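Local coordinates for protein putative secreted glycosylhydrolase (Parabacteroides distasonis ATCC 8503, PDB 3IMM) that probably acts as a secreted hydrolase of the 3-keto-disaccharide hydrolase family, built on a concanavalin-like framework of antiparallel sheets, and holds a sodium ion in this crystal, at residues Thr144-Met148 against Ser149-Ser153; Lys13-Asn17 against Ala18-Pro22; Pro168-Phe171 against Ala172-Pro175; Thr72-Trp75 against Ile76-Ser79. All blocks are in the same frame, centred on the assembly; numbering follows the deposited sequence.

Contact 1 of 4, residues Thr144-Met148 against Ser149-Ser153; sequences TEMDM and SKWTS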
loop_
_atom_site.group_PDB
_atom_site.type_symbol
_atom_site.label_atom_id
_atom_site.label_comp_id
_atom_site.label_asym_id
_atom_site.label_seq_id
_atom_site.Cartn_x
_atom_site.Cartn_y
_atom_site.Cartn_z
ATOM N N THR A 144 8.839 8.829 1.154
ATOM C CA THR A 144 7.881 9.321 0.167
ATOM C C THR A 144 6.980 10.323 0.821
ATOM O O THR A 144 6.499 10.107 1.935
ATOM C CB THR A 144 7.055 8.139 -0.436
ATOM O OG1 THR A 144 7.977 7.154 -0.913
ATOM C CG2 THR A 144 6.108 8.591 -1.566
ATOM N N GLU A 145 6.763 11.427 0.118
ATOM C CA GLU A 145 5.875 12.510 0.571
ATOM C C GLU A 145 5.149 13.041 -0.642
ATOM O O GLU A 145 5.747 13.696 -1.496
ATOM C CB GLU A 145 6.655 13.662 1.195
ATOM C CG GLU A 145 6.703 13.610 2.667
ATOM C CD GLU A 145 7.374 14.797 3.268
ATOM O OE1 GLU A 145 8.587 14.935 3.091
ATOM O OE2 GLU A 145 6.670 15.592 3.902
HETATM N N MSE A 146 3.860 12.762 -0.709
HETATM C CA MSE A 146 3.049 13.157 -1.827
HETATM C C MSE A 146 2.099 14.238 -1.379
HETATM O O MSE A 146 1.391 14.075 -0.391
HETATM C CB MSE A 146 2.193 11.980 -2.296
HETATM C CG MSE A 146 1.147 12.403 -3.327
HETATM SE SE MSE A 146 0.335 10.910 -4.261
HETATM C CE MSE A 146 1.533 10.653 -5.653
ATOM N N ASP A 147 2.028 15.304 -2.156
ATOM C CA ASP A 147 0.860 16.223 -2.127
ATOM C C ASP A 147 0.024 15.993 -3.386
ATOM O O ASP A 147 0.340 16.504 -4.435
ATOM C CB ASP A 147 1.316 17.689 -2.040
ATOM C CG ASP A 147 0.138 18.691 -1.982
ATOM O OD1 ASP A 147 -1.034 18.358 -2.287
ATOM O OD2 ASP A 147 0.429 19.859 -1.692
HETATM N N MSE A 148 -1.096 15.301 -3.225
HETATM C CA MSE A 148 -1.993 14.903 -4.310
HETATM C C MSE A 148 -2.514 16.050 -5.161
HETATM O O MSE A 148 -2.924 15.823 -6.307
HETATM C CB MSE A 148 -3.185 14.081 -3.752
HETATM C CG MSE A 148 -2.763 12.827 -3.061
HETATM SE SE MSE A 148 -4.164 11.948 -2.143
HETATM C CE MSE A 148 -5.228 11.347 -3.664
ATOM N N SER A 149 -2.475 17.274 -4.633
ATOM C CA SER A 149 -2.964 18.444 -5.370
ATOM C C SER A 149 -2.096 18.745 -6.572
ATOM O O SER A 149 -2.586 19.351 -7.500
ATOM C CB SER A 149 -3.112 19.690 -4.481
ATOM O OG SER A 149 -1.879 20.101 -3.989
ATOM N N LYS A 150 -0.846 18.263 -6.581
ATOM C CA LYS A 150 0.048 18.433 -7.729
ATOM C C LYS A 150 -0.323 17.533 -8.881
ATOM O O LYS A 150 0.087 17.775 -10.009
ATOM C CB LYS A 150 1.494 18.142 -7.359
ATOM C CG LYS A 150 2.088 19.080 -6.304
ATOM C CD LYS A 150 3.479 18.588 -5.813
ATOM C CE LYS A 150 4.609 18.848 -6.831
ATOM N NZ LYS A 150 5.676 17.786 -6.701
ATOM N N TRP A 151 -1.086 16.481 -8.618
ATOM C CA TRP A 151 -1.403 15.486 -9.658
ATOM C C TRP A 151 -2.677 15.916 -10.400
ATOM O O TRP A 151 -3.751 15.314 -10.239
ATOM C CB TRP A 151 -1.552 14.089 -9.028
ATOM C CG TRP A 151 -0.253 13.358 -8.958
ATOM C CD1 TRP A 151 0.176 12.367 -9.803
ATOM C CD2 TRP A 151 0.819 13.602 -8.038
ATOM N NE1 TRP A 151 1.451 11.981 -9.448
ATOM C CE2 TRP A 151 1.866 12.736 -8.375
ATOM C CE3 TRP A 151 0.996 14.474 -6.980
ATOM C CZ2 TRP A 151 3.067 12.726 -7.687
ATOM C CZ3 TRP A 151 2.203 14.437 -6.275
ATOM C CH2 TRP A 151 3.206 13.566 -6.628
ATOM N N THR A 152 -2.529 16.979 -11.186
ATOM C CA THR A 152 -3.609 17.536 -11.970
ATOM C C THR A 152 -3.866 16.700 -13.225
ATOM O O THR A 152 -4.965 16.706 -13.750
ATOM C CB THR A 152 -3.314 18.976 -12.358
ATOM O OG1 THR A 152 -2.013 19.023 -12.955
ATOM C CG2 THR A 152 -3.392 19.901 -11.136
ATOM N N SER A 153 -2.862 15.947 -13.656
ATOM C CA SER A 153 -2.999 15.019 -14.768
ATOM C C SER A 153 -3.175 13.577 -14.291
ATOM O O SER A 153 -2.500 13.108 -13.352
ATOM C CB SER A 153 -1.786 15.162 -15.725
ATOM O OG SER A 153 -1.728 14.157 -16.725
#
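Asp147 and Ser149 carry the polar half of a strand-to-turn junction, and Met146 and Trp151 the apolar half. One carboxylate oxygen takes both bonds made by the aspartate side chain. Asp147 OD1 accepts from Ser149 OG at 2.6 Å and from Ser149 N at 3.0 Å, the latter bond closing an Asx turn. Both donors come from the same face of the carboxylate, well above its plane, so that two bonds resist its rotation. With CG opposite the backbone N (chi1 -179°), the Asp147 carboxylate swings forward over the start of the 3-10 turn. Backbone bonds set the turn itself: Lys150 N gives to Asp147 O at 3.0 Å, and Trp151 N to Met148 O.

The aromatic contact is of the Met-aromatic kind. Selenomethionine Met146 bends at chi3 (-87°) and lays CE over one face of the indole, 3.4 Å from the centroid of the Trp151 six-membered ring, with SE above the same face. Asp147 O meets the ring at its edge, 3.3 Å from Trp151 CE3.

Trp151 NE1 is hydrogen-bonded to Asn157 OD1. The contact ends strand 141-147, an outermost strand of the six-stranded sheet, where Met146 pairs with Ile134 and Met148 packs on strand 133-138.

Contact 2 of 4, residues Lys13-Asn17 against Ala18-Pro22; sequences KNLEN and ANYNP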
loop_
_atom_site.group_PDB
_atom_site.type_symbol
_atom_site.label_atom_id
_atom_site.label_comp_id
_atom_site.label_asym_id
_atom_site.label_seq_id
_atom_site.Cartn_x
_atom_site.Cartn_y
_atom_site.Cartn_z
ATOM N N LYS A 13 -9.754 -8.171 15.995
ATOM C CA LYS A 13 -9.255 -9.520 16.276
ATOM C C LYS A 13 -9.951 -10.513 15.381
ATOM O O LYS A 13 -11.143 -10.383 15.086
ATOM C CB LYS A 13 -9.528 -9.895 17.713
ATOM C CG LYS A 13 -9.060 -8.884 18.737
ATOM C CD LYS A 13 -9.744 -9.163 20.097
ATOM C CE LYS A 13 -8.799 -9.812 21.074
ATOM N NZ LYS A 13 -7.671 -8.861 21.411
ATOM N N ASN A 14 -9.188 -11.501 14.933
ATOM C CA ASN A 14 -9.703 -12.575 14.075
ATOM C C ASN A 14 -10.379 -12.065 12.796
ATOM O O ASN A 14 -11.339 -12.673 12.298
ATOM C CB ASN A 14 -10.656 -13.461 14.885
ATOM C CG ASN A 14 -10.049 -13.884 16.192
ATOM O OD1 ASN A 14 -8.868 -14.250 16.243
ATOM N ND2 ASN A 14 -10.815 -13.765 17.266
ATOM N N LEU A 15 -9.870 -10.934 12.305
ATOM C CA LEU A 15 -10.367 -10.288 11.101
ATOM C C LEU A 15 -11.860 -9.899 11.187
ATOM O O LEU A 15 -12.505 -9.659 10.168
ATOM C CB LEU A 15 -10.020 -11.126 9.846
ATOM C CG LEU A 15 -8.528 -11.535 9.690
ATOM C CD1 LEU A 15 -8.271 -12.485 8.505
ATOM C CD2 LEU A 15 -7.627 -10.318 9.565
ATOM N N GLU A 16 -12.370 -9.749 12.406
ATOM C CA GLU A 16 -13.794 -9.445 12.646
ATOM C C GLU A 16 -14.251 -8.159 11.972
ATOM O O GLU A 16 -15.433 -8.026 11.615
ATOM C CB GLU A 16 -14.063 -9.351 14.149
ATOM C CG GLU A 16 -13.292 -8.198 14.828
ATOM C CD GLU A 16 -13.249 -8.276 16.348
ATOM O OE1 GLU A 16 -14.150 -8.896 16.953
ATOM O OE2 GLU A 16 -12.326 -7.663 16.926
ATOM N N ASN A 17 -13.323 -7.209 11.802
ATOM C CA ASN A 17 -13.628 -5.912 11.189
ATOM C C ASN A 17 -13.171 -5.770 9.745
ATOM O O ASN A 17 -13.090 -4.648 9.245
ATOM C CB ASN A 17 -13.039 -4.770 12.027
ATOM C CG ASN A 17 -13.568 -4.779 13.430
ATOM O OD1 ASN A 17 -14.692 -5.205 13.649
ATOM N ND2 ASN A 17 -12.770 -4.328 14.391
ATOM N N ALA A 18 -12.982 -6.905 9.059
ATOM C CA ALA A 18 -12.594 -6.919 7.667
ATOM C C ALA A 18 -13.615 -7.588 6.753
ATOM O O ALA A 18 -14.352 -8.495 7.175
ATOM C CB ALA A 18 -11.239 -7.619 7.495
ATOM N N ASN A 19 -13.700 -7.109 5.509
ATOM C CA ASN A 19 -14.425 -7.825 4.465
ATOM C C ASN A 19 -13.385 -8.568 3.644
ATOM O O ASN A 19 -12.447 -7.978 3.080
ATOM C CB ASN A 19 -15.253 -6.909 3.549
ATOM C CG ASN A 19 -16.459 -6.274 4.246
ATOM O OD1 ASN A 19 -16.679 -5.058 4.137
ATOM N ND2 ASN A 19 -17.247 -7.085 4.934
ATOM N N TYR A 20 -13.554 -9.877 3.613
ATOM C CA TYR A 20 -12.655 -10.791 2.932
ATOM C C TYR A 20 -13.303 -12.180 2.804
ATOM O O TYR A 20 -14.241 -12.549 3.529
ATOM C CB TYR A 20 -11.360 -10.953 3.717
ATOM C CG TYR A 20 -11.583 -11.620 5.031
ATOM C CD1 TYR A 20 -12.170 -10.935 6.087
ATOM C CD2 TYR A 20 -11.282 -12.972 5.205
ATOM C CE1 TYR A 20 -12.421 -11.576 7.280
ATOM C CE2 TYR A 20 -11.506 -13.613 6.409
ATOM C CZ TYR A 20 -12.090 -12.921 7.438
ATOM O OH TYR A 20 -12.321 -13.568 8.636
ATOM N N ASN A 21 -12.730 -12.957 1.906
ATOM C CA ASN A 21 -13.015 -14.358 1.778
ATOM C C ASN A 21 -12.050 -15.174 2.656
ATOM O O ASN A 21 -10.837 -15.136 2.421
ATOM C CB ASN A 21 -12.828 -14.748 0.314
ATOM C CG ASN A 21 -13.187 -16.194 0.061
ATOM O OD1 ASN A 21 -13.346 -16.974 1.001
ATOM N ND2 ASN A 21 -13.307 -16.561 -1.206
ATOM N N PRO A 22 -12.567 -15.946 3.630
ATOM C CA PRO A 22 -11.644 -16.710 4.477
ATOM C C PRO A 22 -10.885 -17.846 3.788
ATOM O O PRO A 22 -9.990 -18.428 4.408
ATOM C CB PRO A 22 -12.545 -17.294 5.575
ATOM C CG PRO A 22 -13.897 -16.598 5.414
ATOM C CD PRO A 22 -13.979 -16.161 3.996
#
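Leu15 and Tyr20 meet across a type I beta turn running from Leu15 to Ala18, which delivers the chain into strand 18-19, an outermost strand of the five-stranded sheet. Their side chains cross at about a right angle, and the leucine uses two different parts against the tyrosine. Its methyl CD1 stands over one face of the ring, shifted toward the rim, 4.2 Å from the centroid of Tyr20, which makes a CH-pi contact. The nearer approach belongs to the root of the side chain: Leu15 CB lies 3.5 Å from Tyr20 CE1, with the phenol oxygen close by. Tyr20 can turn back on the preceding turn because its CG sits between the backbone N and the carbonyl carbon (chi1 66°), which directs the ring toward Leu15.

A serine in place of Tyr20 would probably leave the Leu15 methyl without the ring face it rests on and open a gap between the turn and strand 25-28, since Tyr20 also packs on Trp25.

Ala18 closes the turn, its CB 4.4 Å from Leu15 CB, and it also packs on Phe11 and Ile40. Tyr20 touches Ile40 as well, so both residues rest against the neighbouring strand 40-42. Earlier in the loop, Lys13 N donates to Glu16 OE2 at 2.8 Å, arriving from above the carboxylate plane. The turn is closed by its backbone bond, in which Ala18 N gives to Leu15 O at 3.0 Å, the donor standing 55° out of the carbonyl plane.

Contact 3 of 4, residues Pro168-Phe171 against Ala172-Pro175; sequences PKPF and AELP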
loop_
_atom_site.group_PDB
_atom_site.type_symbol
_atom_site.label_atom_id
_atom_site.label_comp_id
_atom_site.label_asym_id
_atom_site.label_seq_id
_atom_site.Cartn_x
_atom_site.Cartn_y
_atom_site.Cartn_z
ATOM N N PRO A 168 -6.397 6.279 -14.620
ATOM C CA PRO A 168 -6.617 7.530 -15.317
ATOM C C PRO A 168 -7.101 8.712 -14.471
ATOM O O PRO A 168 -7.070 9.838 -14.938
ATOM C CB PRO A 168 -7.669 7.144 -16.379
ATOM C CG PRO A 168 -8.454 6.115 -15.759
ATOM C CD PRO A 168 -7.507 5.338 -14.854
ATOM N N LYS A 169 -7.545 8.482 -13.252
ATOM C CA LYS A 169 -8.220 9.541 -12.499
ATOM C C LYS A 169 -7.182 10.425 -11.827
ATOM O O LYS A 169 -6.381 9.908 -11.040
ATOM C CB LYS A 169 -9.163 8.944 -11.454
ATOM C CG LYS A 169 -10.203 8.029 -12.071
ATOM C CD LYS A 169 -11.461 8.017 -11.247
ATOM C CE LYS A 169 -12.496 7.037 -11.806
ATOM N NZ LYS A 169 -13.732 7.045 -10.966
ATOM N N PRO A 170 -7.177 11.747 -12.148
ATOM C CA PRO A 170 -6.184 12.664 -11.568
ATOM C C PRO A 170 -6.221 12.612 -10.042
ATOM O O PRO A 170 -7.292 12.753 -9.441
ATOM C CB PRO A 170 -6.629 14.039 -12.076
ATOM C CG PRO A 170 -7.393 13.778 -13.294
ATOM C CD PRO A 170 -8.096 12.457 -13.049
ATOM N N PHE A 171 -5.073 12.395 -9.414
ATOM C CA PHE A 171 -5.042 12.317 -7.945
ATOM C C PHE A 171 -5.432 13.618 -7.260
ATOM O O PHE A 171 -5.908 13.578 -6.136
ATOM C CB PHE A 171 -3.682 11.782 -7.441
ATOM C CG PHE A 171 -3.589 10.250 -7.401
ATOM C CD1 PHE A 171 -4.440 9.448 -8.146
ATOM C CD2 PHE A 171 -2.596 9.631 -6.651
ATOM C CE1 PHE A 171 -4.337 8.034 -8.112
ATOM C CE2 PHE A 171 -2.501 8.244 -6.611
ATOM C CZ PHE A 171 -3.362 7.448 -7.351
ATOM N N ALA A 172 -5.276 14.764 -7.938
ATOM C CA ALA A 172 -5.735 16.041 -7.415
ATOM C C ALA A 172 -7.234 16.108 -7.158
ATOM O O ALA A 172 -7.676 16.933 -6.364
ATOM C CB ALA A 172 -5.307 17.201 -8.317
ATOM N N GLU A 173 -8.010 15.242 -7.799
ATOM C CA GLU A 173 -9.466 15.274 -7.647
ATOM C C GLU A 173 -9.971 14.003 -6.948
ATOM O O GLU A 173 -11.179 13.791 -6.820
ATOM C CB GLU A 173 -10.151 15.462 -9.007
ATOM C CG GLU A 173 -9.316 16.133 -10.110
ATOM C CD GLU A 173 -9.115 17.640 -9.957
ATOM O OE1 GLU A 173 -9.767 18.273 -9.096
ATOM O OE2 GLU A 173 -8.284 18.193 -10.720
ATOM N N LEU A 174 -9.045 13.155 -6.498
ATOM C CA LEU A 174 -9.400 11.965 -5.742
ATOM C C LEU A 174 -9.845 12.361 -4.314
ATOM O O LEU A 174 -9.229 13.253 -3.684
ATOM C CB LEU A 174 -8.216 10.983 -5.724
ATOM C CG LEU A 174 -8.445 9.591 -6.330
ATOM C CD1 LEU A 174 -8.997 9.619 -7.702
ATOM C CD2 LEU A 174 -7.183 8.811 -6.268
ATOM N N PRO A 175 -10.963 11.772 -3.844
ATOM C CA PRO A 175 -11.319 11.856 -2.428
ATOM C C PRO A 175 -10.219 11.303 -1.507
ATOM O O PRO A 175 -9.503 10.345 -1.877
ATOM C CB PRO A 175 -12.584 10.985 -2.330
ATOM C CG PRO A 175 -13.163 10.984 -3.725
ATOM C CD PRO A 175 -11.981 11.044 -4.640
HETATM O O HOH W 1 -7.010 14.635 -3.906
#
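A short 3-10 turn, within the long loop from strand 141-147 to strand 179-182, brings Phe171 and Leu174 together. The two side chains lie side by side and point the same way. Leu174 does the touching with CD2, which comes 3.4 Å from Phe171 CD1 and nearly as close to CE1, approaching the ring obliquely. Its other methyl works elsewhere: Leu174 CD1 reaches 3.8 Å from Lys169 CB, so the branched end spans both the aromatic ring and the aliphatic root of the lysine. The chi1 of Leu174, -120°, falls away from a staggered value, and this turn of the side chain sets one methyl against each neighbour.

Two i to i+3 bonds define the 3-10 character of the turn. Glu173 N donates to Pro170 O at 3.1 Å, and Leu174 N to Phe171 O at 3.2 Å, each donor standing well above the carbonyl plane. Phe171 O also accepts from a water at 2.7 Å, and that water makes a second bond to Leu174 O, bridging the turn to its exit.

Phe171 stacks on His107 and packs on Val80 of strand 80-85. An alanine at Phe171 would probably open a gap beside Leu174 CD2 and take from His107 the ring stacked on it. Lys169 carries its extended chain away from the turn to Asn78, where NZ is hydrogen-bonded to OD1.

Contact 4 of 4, residues Thr72-Trp75 against Ile76-Ser79; sequences TKDW and IPNS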
loop_
_atom_site.group_PDB
_atom_site.type_symbol
_atom_site.label_atom_id
_atom_site.label_comp_id
_atom_site.label_asym_id
_atom_site.label_seq_id
_atom_site.Cartn_x
_atom_site.Cartn_y
_atom_site.Cartn_z
ATOM N N THR A 72 -14.625 -0.775 -3.416
ATOM C CA THR A 72 -13.777 -1.973 -3.204
ATOM C C THR A 72 -13.911 -3.026 -4.351
ATOM O O THR A 72 -13.040 -3.884 -4.513
ATOM C CB THR A 72 -14.051 -2.604 -1.854
ATOM O OG1 THR A 72 -15.417 -3.000 -1.804
ATOM C CG2 THR A 72 -13.789 -1.601 -0.730
ATOM N N LYS A 73 -14.955 -2.927 -5.172
ATOM C CA LYS A 73 -15.089 -3.799 -6.368
ATOM C C LYS A 73 -14.211 -3.240 -7.517
ATOM O O LYS A 73 -13.314 -3.927 -8.009
ATOM C CB LYS A 73 -16.560 -3.972 -6.797
ATOM N N ASP A 74 -14.436 -1.983 -7.888
ATOM C CA ASP A 74 -13.624 -1.290 -8.902
ATOM C C ASP A 74 -12.571 -0.380 -8.252
ATOM O O ASP A 74 -12.566 0.847 -8.438
ATOM C CB ASP A 74 -14.557 -0.484 -9.825
ATOM C CG ASP A 74 -13.826 0.151 -11.013
ATOM O OD1 ASP A 74 -12.811 -0.414 -11.477
ATOM O OD2 ASP A 74 -14.293 1.203 -11.479
ATOM N N TRP A 75 -11.660 -1.001 -7.514
ATOM C CA TRP A 75 -10.771 -0.268 -6.614
ATOM C C TRP A 75 -9.563 0.343 -7.292
ATOM O O TRP A 75 -9.068 1.361 -6.858
ATOM C CB TRP A 75 -10.296 -1.177 -5.466
ATOM C CG TRP A 75 -9.391 -2.358 -5.826
ATOM C CD1 TRP A 75 -9.779 -3.656 -6.062
ATOM C CD2 TRP A 75 -7.950 -2.353 -5.909
ATOM N NE1 TRP A 75 -8.676 -4.443 -6.276
ATOM C CE2 TRP A 75 -7.544 -3.678 -6.196
ATOM C CE3 TRP A 75 -6.977 -1.366 -5.760
ATOM C CZ2 TRP A 75 -6.205 -4.037 -6.361
ATOM C CZ3 TRP A 75 -5.636 -1.716 -5.922
ATOM C CH2 TRP A 75 -5.265 -3.049 -6.232
ATOM N N ILE A 76 -9.113 -0.285 -8.380
ATOM C CA ILE A 76 -7.823 0.027 -8.952
ATOM C C ILE A 76 -7.749 1.514 -9.357
ATOM O O ILE A 76 -6.792 2.186 -8.995
ATOM C CB ILE A 76 -7.491 -0.949 -10.108
ATOM C CG1 ILE A 76 -7.131 -2.326 -9.548
ATOM C CG2 ILE A 76 -6.321 -0.424 -10.957
ATOM C CD1 ILE A 76 -7.347 -3.478 -10.541
ATOM N N PRO A 77 -8.745 2.025 -10.117
ATOM C CA PRO A 77 -8.739 3.440 -10.444
ATOM C C PRO A 77 -9.314 4.355 -9.363
ATOM O O PRO A 77 -9.234 5.555 -9.497
ATOM C CB PRO A 77 -9.614 3.521 -11.729
ATOM C CG PRO A 77 -10.435 2.274 -11.755
ATOM C CD PRO A 77 -9.893 1.318 -10.728
ATOM N N ASN A 78 -9.891 3.812 -8.296
ATOM C CA ASN A 78 -10.559 4.651 -7.298
ATOM C C ASN A 78 -9.866 4.531 -5.969
ATOM O O ASN A 78 -10.501 4.307 -4.957
ATOM C CB ASN A 78 -12.041 4.273 -7.181
ATOM C CG ASN A 78 -12.789 4.467 -8.477
ATOM O OD1 ASN A 78 -12.881 5.568 -8.969
ATOM N ND2 ASN A 78 -13.300 3.397 -9.039
ATOM N N SER A 79 -8.545 4.684 -5.978
ATOM C CA SER A 79 -7.761 4.496 -4.757
ATOM C C SER A 79 -6.328 4.986 -4.930
ATOM O O SER A 79 -5.887 5.302 -6.036
ATOM C CB SER A 79 -7.738 3.013 -4.316
ATOM O OG SER A 79 -7.040 2.198 -5.258
HETATM O O HOH W 2 -10.505 -2.279 -10.421
#
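Asn78 and Ser79 fold back on Asp74 and Trp75 through three hydrogen bonds, two of them ending on one carbonyl. Asn78 ND2 donates to Asp74 O at 2.7 Å, nearly in line with the C=O bond (163°) and close to the plane of its own amide. Trp75 O is gripped from opposite faces of its carbonyl plane, by Ser79 OG at 2.7 Å and by Asn78 N at 3.0 Å, the latter closing a beta turn. The other end of the Asn78 amide, OD1, is hydrogen-bonded to Lys169 NZ. A water links Asp74 OD1 to Ile76 N.

Trp75 CG lies between the backbone N and the carbonyl carbon (chi1 66°), which puts the indole beside the Ile76 backbone, under CG1. That atom sits over one face, 3.5 Å from the centroid of the Trp75 six-membered ring, in a CH-pi contact almost on the ring normal. Ser79 OG marks the ring edge, in its plane, near CE3. Trp41 meets Trp75 edge-to-face, and Val66 and Cys69 of strand 62-69 also pack on it.

With side-chain donors on its carbonyls, the loop is probably held in shape largely by local bonds as it enters strand 80-85, which supplies Glu81 and Gln83 to the sodium site, alongside Asn62 and Ser63.

All four are turns at strand ends or in loops, but they differ in depth and chemistry. Contacts 1, 2 and 3 are partly buried and pack apolar side chains against aromatic rings; contact 4 lies at the surface and relies most on side-chain hydrogen bonds to backbone carbonyls. Contacts 1 and 3 belong together: their centres are 9 Å apart, and Trp151 O probably accepts from Ala172 N at 2.8 Å. Contact 3 also touches contact 4, so residues 168-175 connect the edge of the six-stranded sheet with the loop before strand 80-85. Contact 2 stands apart at the other outermost strand of the five-stranded sheet, its centre about 32 Å from that of contact 1.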